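Long-range contacts in hypothetical protein (Ruminococcus gnavus, PDB 4GL6), which is of unknown function and belongs to the DUF5037 family, its chain holding one antiparallel and one mixed four-stranded beta sheet: residues Q83-I88 with Y99-D104; A142-D147 with A175-Y180. All coordinates share one frame; numbering follows the deposited sequence.

Contact 1: Q83-I88 with Y99-D104; sequences QMESMI and YYIQGD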
ATOM      1  N   GLN A  83      -3.609  -8.390  -0.794  1.00 49.39           N
ATOM      2  CA  GLN A  83      -4.441  -8.897  -1.891  1.00 53.98           C
ATOM      3  C   GLN A  83      -4.407  -8.008  -3.121  1.00 53.49           C
ATOM      4  O   GLN A  83      -4.383  -8.513  -4.242  1.00 61.38           O
ATOM      5  CB  GLN A  83      -5.877  -9.135  -1.429  1.00 53.55           C
ATOM      6  CG  GLN A  83      -5.997 -10.403  -0.621  1.00 56.02           C
ATOM      7  CD  GLN A  83      -7.229 -10.399   0.216  1.00 57.84           C
ATOM      8  OE1 GLN A  83      -8.257 -10.974  -0.157  1.00 66.02           O
ATOM      9  NE2 GLN A  83      -7.157  -9.704   1.340  1.00 51.75           N
HETATM   10  N   MSE A  84      -4.420  -6.696  -2.911  1.00 56.28           N
HETATM   11  CA  MSE A  84      -4.348  -5.718  -4.024  1.00 54.82           C
HETATM   12  C   MSE A  84      -2.994  -5.886  -4.763  1.00 51.99           C
HETATM   13  O   MSE A  84      -2.949  -5.976  -5.985  1.00 50.44           O
HETATM   14  CB  MSE A  84      -4.553  -4.277  -3.524  1.00 45.72           C
HETATM   15  CG  MSE A  84      -4.887  -3.293  -4.638  1.00 44.82           C
HETATM   16 SE   MSE A  84      -4.704  -1.464  -4.072  0.75 38.77          SE
HETATM   17  CE  MSE A  84      -5.285  -0.495  -5.661  1.00 37.36           C
ATOM     18  N   GLU A  85      -1.925  -5.974  -3.980  1.00 51.64           N
ATOM     19  CA  GLU A  85      -0.574  -6.231  -4.478  1.00 52.52           C
ATOM     20  C   GLU A  85      -0.512  -7.527  -5.286  1.00 53.17           C
ATOM     21  O   GLU A  85       0.032  -7.551  -6.387  1.00 55.28           O
ATOM     22  CB  GLU A  85       0.408  -6.298  -3.300  1.00 54.69           C
ATOM     23  CG  GLU A  85       0.639  -4.929  -2.661  1.00 62.21           C
ATOM     24  CD  GLU A  85       1.304  -4.968  -1.299  1.00 64.10           C
ATOM     25  OE1 GLU A  85       1.833  -6.020  -0.870  1.00 60.43           O
ATOM     26  OE2 GLU A  85       1.288  -3.908  -0.634  1.00 57.81           O
ATOM     27  N   SER A  86      -1.107  -8.579  -4.744  1.00 49.46           N
ATOM     28  CA  SER A  86      -1.103  -9.886  -5.384  1.00 53.88           C
ATOM     29  C   SER A  86      -1.777  -9.862  -6.770  1.00 54.43           C
ATOM     30  O   SER A  86      -1.224 -10.370  -7.744  1.00 52.02           O
ATOM     31  CB  SER A  86      -1.789 -10.910  -4.472  1.00 56.23           C
ATOM     32  OG  SER A  86      -1.654 -12.206  -5.004  1.00 59.33           O
HETATM   33  N   MSE A  87      -2.967  -9.269  -6.831  1.00 55.59           N
HETATM   34  CA  MSE A  87      -3.742  -9.138  -8.081  1.00 54.98           C
HETATM   35  C   MSE A  87      -3.022  -8.281  -9.145  1.00 53.20           C
HETATM   36  O   MSE A  87      -3.076  -8.592 -10.344  1.00 57.43           O
HETATM   37  CB  MSE A  87      -5.157  -8.601  -7.790  1.00 52.27           C
HETATM   38  CG  MSE A  87      -6.075  -9.595  -7.064  1.00 53.87           C
HETATM   39 SE   MSE A  87      -7.852  -8.830  -6.548  0.75 51.18          SE
HETATM   40  CE  MSE A  87      -7.453  -8.147  -4.770  1.00 46.31           C
ATOM     41  N   ILE A  88      -2.334  -7.234  -8.712  1.00 51.90           N
ATOM     42  CA  ILE A  88      -1.534  -6.422  -9.631  1.00 53.43           C
ATOM     43  C   ILE A  88      -0.285  -7.208 -10.075  1.00 54.54           C
ATOM     44  O   ILE A  88       0.055  -7.195 -11.263  1.00 50.12           O
ATOM     45  CB  ILE A  88      -1.168  -5.066  -9.020  1.00 56.28           C
ATOM     46  CG1 ILE A  88      -2.455  -4.260  -8.820  1.00 59.33           C
ATOM     47  CG2 ILE A  88      -0.243  -4.289  -9.955  1.00 55.11           C
ATOM     48  CD1 ILE A  88      -2.264  -2.973  -8.070  1.00 59.98           C
ATOM     49  N   TYR A  99      10.771  -5.446  -9.300  1.00 48.20           N
ATOM     50  CA  TYR A  99       9.735  -4.461  -9.055  1.00 46.96           C
ATOM     51  C   TYR A  99       9.307  -4.476  -7.594  1.00 47.93           C
ATOM     52  O   TYR A  99       9.602  -5.421  -6.866  1.00 47.13           O
ATOM     53  CB  TYR A  99       8.485  -4.757  -9.928  1.00 47.36           C
ATOM     54  CG  TYR A  99       8.024  -6.194  -9.804  1.00 47.03           C
ATOM     55  CD1 TYR A  99       7.214  -6.608  -8.741  1.00 48.76           C
ATOM     56  CD2 TYR A  99       8.434  -7.155 -10.718  1.00 50.96           C
ATOM     57  CE1 TYR A  99       6.815  -7.935  -8.604  1.00 50.19           C
ATOM     58  CE2 TYR A  99       8.026  -8.489 -10.595  1.00 53.69           C
ATOM     59  CZ  TYR A  99       7.218  -8.872  -9.534  1.00 50.74           C
ATOM     60  OH  TYR A  99       6.830 -10.179  -9.412  1.00 52.64           O
ATOM     61  N   TYR A 100       8.590  -3.436  -7.188  1.00 46.85           N
ATOM     62  CA  TYR A 100       8.017  -3.364  -5.859  1.00 47.46           C
ATOM     63  C   TYR A 100       6.595  -2.833  -6.031  1.00 47.44           C
ATOM     64  O   TYR A 100       6.409  -1.739  -6.593  1.00 47.88           O
ATOM     65  CB  TYR A 100       8.839  -2.461  -4.949  1.00 48.69           C
ATOM     66  CG  TYR A 100       8.410  -2.562  -3.499  1.00 50.72           C
ATOM     67  CD1 TYR A 100       7.314  -1.824  -3.020  1.00 49.90           C
ATOM     68  CD2 TYR A 100       9.095  -3.380  -2.600  1.00 51.94           C
ATOM     69  CE1 TYR A 100       6.913  -1.908  -1.686  1.00 53.87           C
ATOM     70  CE2 TYR A 100       8.709  -3.462  -1.263  1.00 57.09           C
ATOM     71  CZ  TYR A 100       7.616  -2.723  -0.811  1.00 53.15           C
ATOM     72  OH  TYR A 100       7.215  -2.796   0.493  1.00 45.76           O
ATOM     73  N   ILE A 101       5.612  -3.602  -5.558  1.00 42.71           N
ATOM     74  CA  ILE A 101       4.212  -3.228  -5.646  1.00 40.19           C
ATOM     75  C   ILE A 101       3.773  -2.842  -4.245  1.00 41.96           C
ATOM     76  O   ILE A 101       3.755  -3.680  -3.343  1.00 46.93           O
ATOM     77  CB  ILE A 101       3.350  -4.389  -6.163  1.00 43.28           C
ATOM     78  CG1 ILE A 101       3.876  -4.876  -7.533  1.00 46.65           C
ATOM     79  CG2 ILE A 101       1.891  -3.961  -6.238  1.00 39.78           C
ATOM     80  CD1 ILE A 101       3.245  -6.170  -8.010  1.00 47.01           C
ATOM     81  N   GLN A 102       3.405  -1.575  -4.070  1.00 43.27           N
ATOM     82  CA  GLN A 102       2.968  -1.044  -2.774  1.00 42.59           C
ATOM     83  C   GLN A 102       1.462  -0.721  -2.788  1.00 47.09           C
ATOM     84  O   GLN A 102       1.024   0.210  -3.468  1.00 51.02           O
ATOM     85  CB  GLN A 102       3.750   0.213  -2.450  1.00 37.96           C
ATOM     86  CG  GLN A 102       3.579   0.712  -1.031  1.00 37.43           C
ATOM     87  CD  GLN A 102       4.129   2.098  -0.867  1.00 35.70           C
ATOM     88  OE1 GLN A 102       3.576   3.053  -1.406  1.00 38.97           O
ATOM     89  NE2 GLN A 102       5.184   2.222  -0.106  1.00 32.65           N
ATOM     90  N   GLY A 103       0.690  -1.482  -2.027  1.00 46.55           N
ATOM     91  CA  GLY A 103      -0.751  -1.262  -1.907  1.00 51.59           C
ATOM     92  C   GLY A 103      -1.013  -0.193  -0.866  1.00 48.24           C
ATOM     93  O   GLY A 103      -0.403  -0.226   0.195  1.00 48.64           O
ATOM     94  N   ASP A 104      -1.925   0.732  -1.171  1.00 49.69           N
ATOM     95  CA  ASP A 104      -2.282   1.867  -0.310  1.00 45.37           C
ATOM     96  C   ASP A 104      -3.798   1.888  -0.108  1.00 45.72           C
ATOM     97  O   ASP A 104      -4.523   2.577  -0.823  1.00 59.57           O
ATOM     98  CB  ASP A 104      -1.752   3.160  -0.962  1.00 44.17           C
ATOM     99  CG  ASP A 104      -2.012   4.422  -0.133  1.00 43.05           C
ATOM    100  OD1 ASP A 104      -2.264   4.372   1.093  1.00 45.07           O
ATOM    101  OD2 ASP A 104      -1.933   5.492  -0.744  1.00 44.43           O
TER
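E85 and G103 mark the nearest approach of helix segment 83-88 to edge strand 99-104, their CA atoms 5.6 Å apart. The short axes come within 7.5 Å and run at 139° to each other, so the strand runs back beneath the helix in an oblique, roughly antiparallel sense. One polar bond joins the two: G103 N donates to E85 OE2 at 2.9 Å, nearly straight at 160°, using the anti lone pair of that oxygen, the one directed away from OE1. The E85 chain is extended beyond CG, with CD anti to CA (chi2 165°), and its stem runs past the strand backbone, CG lying 3.4 Å from I101 O. I101 turns its CB toward the helix and lays CG2 against the base of E85, 3.8 Å from E85 CA. The same methyl faces I88 CB at 4.3 Å, while I101 CD1 reaches the helix backbone at E85 O, 3.9 Å away. At G103, which has no side chain, the helix packs against the strand backbone itself. R78 forms a salt bridge to the same OE2. An alanine at E85 would probably leave G103 N and the R78 guanidinium without this acceptor. The contact thus sets a buried carboxylate, probably kept charged by R78, beside an aliphatic patch where helix meets sheet.

Contact 2: A142-D147 with A175-Y180; sequences AWVYID and ALLYVY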
ATOM      1  N   ALA A 142      -2.423   1.826  -5.953  1.00 45.71           N
ATOM      2  CA  ALA A 142      -1.259   0.941  -6.060  1.00 43.73           C
ATOM      3  C   ALA A 142      -0.106   1.774  -6.573  1.00 40.10           C
ATOM      4  O   ALA A 142      -0.269   2.460  -7.588  1.00 41.28           O
ATOM      5  CB  ALA A 142      -1.537  -0.194  -6.998  1.00 40.20           C
ATOM      6  N   TRP A 143       1.019   1.746  -5.850  1.00 37.27           N
ATOM      7  CA  TRP A 143       2.253   2.443  -6.227  1.00 37.23           C
ATOM      8  C   TRP A 143       3.208   1.362  -6.637  1.00 39.83           C
ATOM      9  O   TRP A 143       3.788   0.694  -5.787  1.00 44.11           O
ATOM     10  CB  TRP A 143       2.788   3.289  -5.068  1.00 36.75           C
ATOM     11  CG  TRP A 143       1.751   4.259  -4.579  1.00 36.26           C
ATOM     12  CD1 TRP A 143       0.788   4.055  -3.595  1.00 36.35           C
ATOM     13  CD2 TRP A 143       1.504   5.591  -5.078  1.00 33.87           C
ATOM     14  NE1 TRP A 143      -0.001   5.154  -3.453  1.00 36.98           N
ATOM     15  CE2 TRP A 143       0.381   6.118  -4.307  1.00 37.77           C
ATOM     16  CE3 TRP A 143       2.087   6.382  -6.037  1.00 38.16           C
ATOM     17  CZ2 TRP A 143      -0.125   7.400  -4.518  1.00 40.10           C
ATOM     18  CZ3 TRP A 143       1.584   7.668  -6.243  1.00 41.96           C
ATOM     19  CH2 TRP A 143       0.494   8.159  -5.507  1.00 42.74           C
ATOM     20  N   VAL A 144       3.346   1.179  -7.950  1.00 40.58           N
ATOM     21  CA  VAL A 144       4.217   0.177  -8.536  1.00 40.59           C
ATOM     22  C   VAL A 144       5.515   0.840  -9.003  1.00 42.14           C
ATOM     23  O   VAL A 144       5.488   1.823  -9.744  1.00 45.41           O
ATOM     24  CB  VAL A 144       3.550  -0.504  -9.723  1.00 41.12           C
ATOM     25  CG1 VAL A 144       4.484  -1.554 -10.306  1.00 39.90           C
ATOM     26  CG2 VAL A 144       2.234  -1.146  -9.279  1.00 41.21           C
ATOM     27  N   TYR A 145       6.642   0.272  -8.577  1.00 43.54           N
ATOM     28  CA  TYR A 145       7.992   0.735  -8.922  1.00 40.82           C
ATOM     29  C   TYR A 145       8.699  -0.394  -9.686  1.00 40.89           C
ATOM     30  O   TYR A 145       8.932  -1.446  -9.104  1.00 41.84           O
ATOM     31  CB  TYR A 145       8.736   1.110  -7.625  1.00 43.04           C
ATOM     32  CG  TYR A 145       8.052   2.247  -6.887  1.00 41.16           C
ATOM     33  CD1 TYR A 145       8.252   3.571  -7.278  1.00 41.52           C
ATOM     34  CD2 TYR A 145       7.158   1.996  -5.847  1.00 40.59           C
ATOM     35  CE1 TYR A 145       7.604   4.616  -6.640  1.00 41.60           C
ATOM     36  CE2 TYR A 145       6.503   3.036  -5.197  1.00 41.38           C
ATOM     37  CZ  TYR A 145       6.732   4.347  -5.600  1.00 40.83           C
ATOM     38  OH  TYR A 145       6.102   5.392  -4.972  1.00 40.82           O
ATOM     39  N   ILE A 146       8.983  -0.187 -10.982  1.00 39.03           N
ATOM     40  CA  ILE A 146       9.598  -1.194 -11.856  1.00 41.69           C
ATOM     41  C   ILE A 146      11.043  -0.847 -12.202  1.00 44.30           C
ATOM     42  O   ILE A 146      11.352   0.317 -12.453  1.00 43.32           O
ATOM     43  CB  ILE A 146       8.827  -1.318 -13.195  1.00 42.22           C
ATOM     44  CG1 ILE A 146       7.382  -1.765 -12.956  1.00 41.60           C
ATOM     45  CG2 ILE A 146       9.512  -2.325 -14.116  1.00 43.31           C
ATOM     46  CD1 ILE A 146       6.539  -1.807 -14.213  1.00 43.20           C
ATOM     47  N   ASP A 147      11.906  -1.869 -12.224  1.00 48.85           N
ATOM     48  CA  ASP A 147      13.303  -1.749 -12.661  1.00 48.47           C
ATOM     49  C   ASP A 147      13.172  -1.854 -14.167  1.00 50.72           C
ATOM     50  O   ASP A 147      12.937  -2.942 -14.706  1.00 55.25           O
ATOM     51  CB  ASP A 147      14.163  -2.878 -12.073  1.00 49.88           C
ATOM     52  CG  ASP A 147      15.625  -2.797 -12.466  1.00 54.35           C
ATOM     53  OD1 ASP A 147      15.964  -2.114 -13.458  1.00 55.54           O
ATOM     54  OD2 ASP A 147      16.443  -3.447 -11.765  1.00 56.70           O
ATOM     55  N   ALA A 175     -10.426   2.590  -8.272  1.00 41.94           N
ATOM     56  CA  ALA A 175      -9.031   2.430  -7.817  1.00 41.58           C
ATOM     57  C   ALA A 175      -8.048   3.157  -8.732  1.00 42.07           C
ATOM     58  O   ALA A 175      -8.335   3.336  -9.918  1.00 42.82           O
ATOM     59  CB  ALA A 175      -8.666   0.951  -7.720  1.00 39.16           C
ATOM     60  N   LEU A 176      -6.901   3.564  -8.170  1.00 39.94           N
ATOM     61  CA  LEU A 176      -5.846   4.283  -8.900  1.00 37.42           C
ATOM     62  C   LEU A 176      -4.627   3.383  -9.117  1.00 38.15           C
ATOM     63  O   LEU A 176      -4.340   2.496  -8.300  1.00 37.03           O
ATOM     64  CB  LEU A 176      -5.400   5.546  -8.153  1.00 34.93           C
ATOM     65  CG  LEU A 176      -6.454   6.658  -8.098  1.00 34.44           C
ATOM     66  CD1 LEU A 176      -7.554   6.321  -7.101  1.00 33.67           C
ATOM     67  CD2 LEU A 176      -5.845   8.004  -7.773  1.00 34.48           C
ATOM     68  N   LEU A 177      -3.916   3.633 -10.219  1.00 40.30           N
ATOM     69  CA  LEU A 177      -2.672   2.925 -10.571  1.00 38.90           C
ATOM     70  C   LEU A 177      -1.581   3.941 -10.871  1.00 40.18           C
ATOM     71  O   LEU A 177      -1.804   4.877 -11.652  1.00 38.81           O
ATOM     72  CB  LEU A 177      -2.866   2.067 -11.815  1.00 39.91           C
ATOM     73  CG  LEU A 177      -1.662   1.243 -12.316  1.00 41.29           C
ATOM     74  CD1 LEU A 177      -1.076   0.328 -11.248  1.00 39.24           C
ATOM     75  CD2 LEU A 177      -2.062   0.420 -13.532  1.00 42.34           C
ATOM     76  N   TYR A 178      -0.413   3.740 -10.255  1.00 42.62           N
ATOM     77  CA  TYR A 178       0.794   4.542 -10.503  1.00 41.37           C
ATOM     78  C   TYR A 178       1.918   3.541 -10.847  1.00 41.75           C
ATOM     79  O   TYR A 178       2.130   2.578 -10.100  1.00 45.09           O
ATOM     80  CB  TYR A 178       1.156   5.379  -9.278  1.00 37.82           C
ATOM     81  CG  TYR A 178       0.076   6.342  -8.814  1.00 37.05           C
ATOM     82  CD1 TYR A 178      -0.895   5.957  -7.860  1.00 42.00           C
ATOM     83  CD2 TYR A 178       0.034   7.641  -9.279  1.00 36.10           C
ATOM     84  CE1 TYR A 178      -1.886   6.845  -7.423  1.00 40.24           C
ATOM     85  CE2 TYR A 178      -0.943   8.537  -8.847  1.00 39.60           C
ATOM     86  CZ  TYR A 178      -1.898   8.141  -7.920  1.00 42.18           C
ATOM     87  OH  TYR A 178      -2.863   9.025  -7.499  1.00 52.87           O
ATOM     88  N   VAL A 179       2.558   3.702 -12.001  1.00 40.51           N
ATOM     89  CA  VAL A 179       3.640   2.807 -12.421  1.00 41.23           C
ATOM     90  C   VAL A 179       4.824   3.659 -12.761  1.00 44.01           C
ATOM     91  O   VAL A 179       4.772   4.426 -13.721  1.00 46.19           O
ATOM     92  CB  VAL A 179       3.262   1.921 -13.632  1.00 45.15           C
ATOM     93  CG1 VAL A 179       4.418   0.975 -13.967  1.00 43.44           C
ATOM     94  CG2 VAL A 179       2.003   1.115 -13.318  1.00 42.54           C
ATOM     95  N   TYR A 180       5.872   3.533 -11.950  1.00 51.16           N
ATOM     96  CA  TYR A 180       7.144   4.247 -12.130  1.00 45.63           C
ATOM     97  C   TYR A 180       8.117   3.311 -12.829  1.00 44.79           C
ATOM     98  O   TYR A 180       8.303   2.181 -12.363  1.00 48.44           O
ATOM     99  CB  TYR A 180       7.723   4.654 -10.771  1.00 44.20           C
ATOM    100  CG  TYR A 180       6.994   5.776 -10.072  1.00 42.54           C
ATOM    101  CD1 TYR A 180       5.878   5.530  -9.291  1.00 43.33           C
ATOM    102  CD2 TYR A 180       7.463   7.101 -10.149  1.00 46.47           C
ATOM    103  CE1 TYR A 180       5.214   6.568  -8.633  1.00 45.34           C
ATOM    104  CE2 TYR A 180       6.807   8.143  -9.496  1.00 50.51           C
ATOM    105  CZ  TYR A 180       5.676   7.864  -8.740  1.00 45.84           C
ATOM    106  OH  TYR A 180       5.034   8.864  -8.073  1.00 54.49           O
TER
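W143 and Y178 have matching chi1 values (-56° and -59°) that put each CG anti to its own carbonyl carbon; paired across the strands, they leave the same face of the sheet and lie side by side, pointing the same way. Their rings form an offset stack, with the six-membered indole ring 3.6 Å from the tyrosine ring between centroids and the planes only 6° apart; W143 CZ3 lies over the centre of the Y178 ring. Y145 and Y180 repeat the torsion on the same face. Their rings are near parallel but slid apart, so they barely overlap, and Y145 CE1 meets Y180 CD1 over the Y180 face. The edge of Y180 also reaches the indole, its CE1 4.1 Å from W143 CE3, joining the two pairs into one aromatic surface.

Beneath the rings the strands run parallel, A142 pairing with L177 and Y145 with Y180. Five backbone hydrogen bonds connect them, among them Y180 N to V144 O at 2.8 Å and I146 N to Y180 O at 2.8 Å. The other face is aliphatic: L177 CD1 packs on V144 CG2 at 4.1 Å, and I146 CD1 touches V179 CG1 at 3.5 Å.

These are the two strands of a beta-alpha-beta unit connected through helix 156-171. Y163 and Y167 of that helix cover L177, while helix 75-95 packs on A142 and V144. Across the aromatic face, F206 meets Y145 edge-to-face, and Y215 of the neighbouring strand 215-220 stacks on Y180.

Following the chain from the N terminus, contact 1 closes first: helix 75-95 ends, a short turn reverses direction, and strand 99-104 returns beside the helix. Contact 2 opens only later, at strand 140-147, and closes a longer loop through helix 156-171 to strand 175-182. The two loops lie in series, neither nesting nor crossing. They meet in the mixed sheet, where strands 99-104 and 140-147 are antiparallel neighbours, with probable hydrogen bonds Y100 N to Y145 O and W143 N to Q102 O. I88 of contact 1 also packs on A142 of contact 2, so helix 75-95 spans both strands.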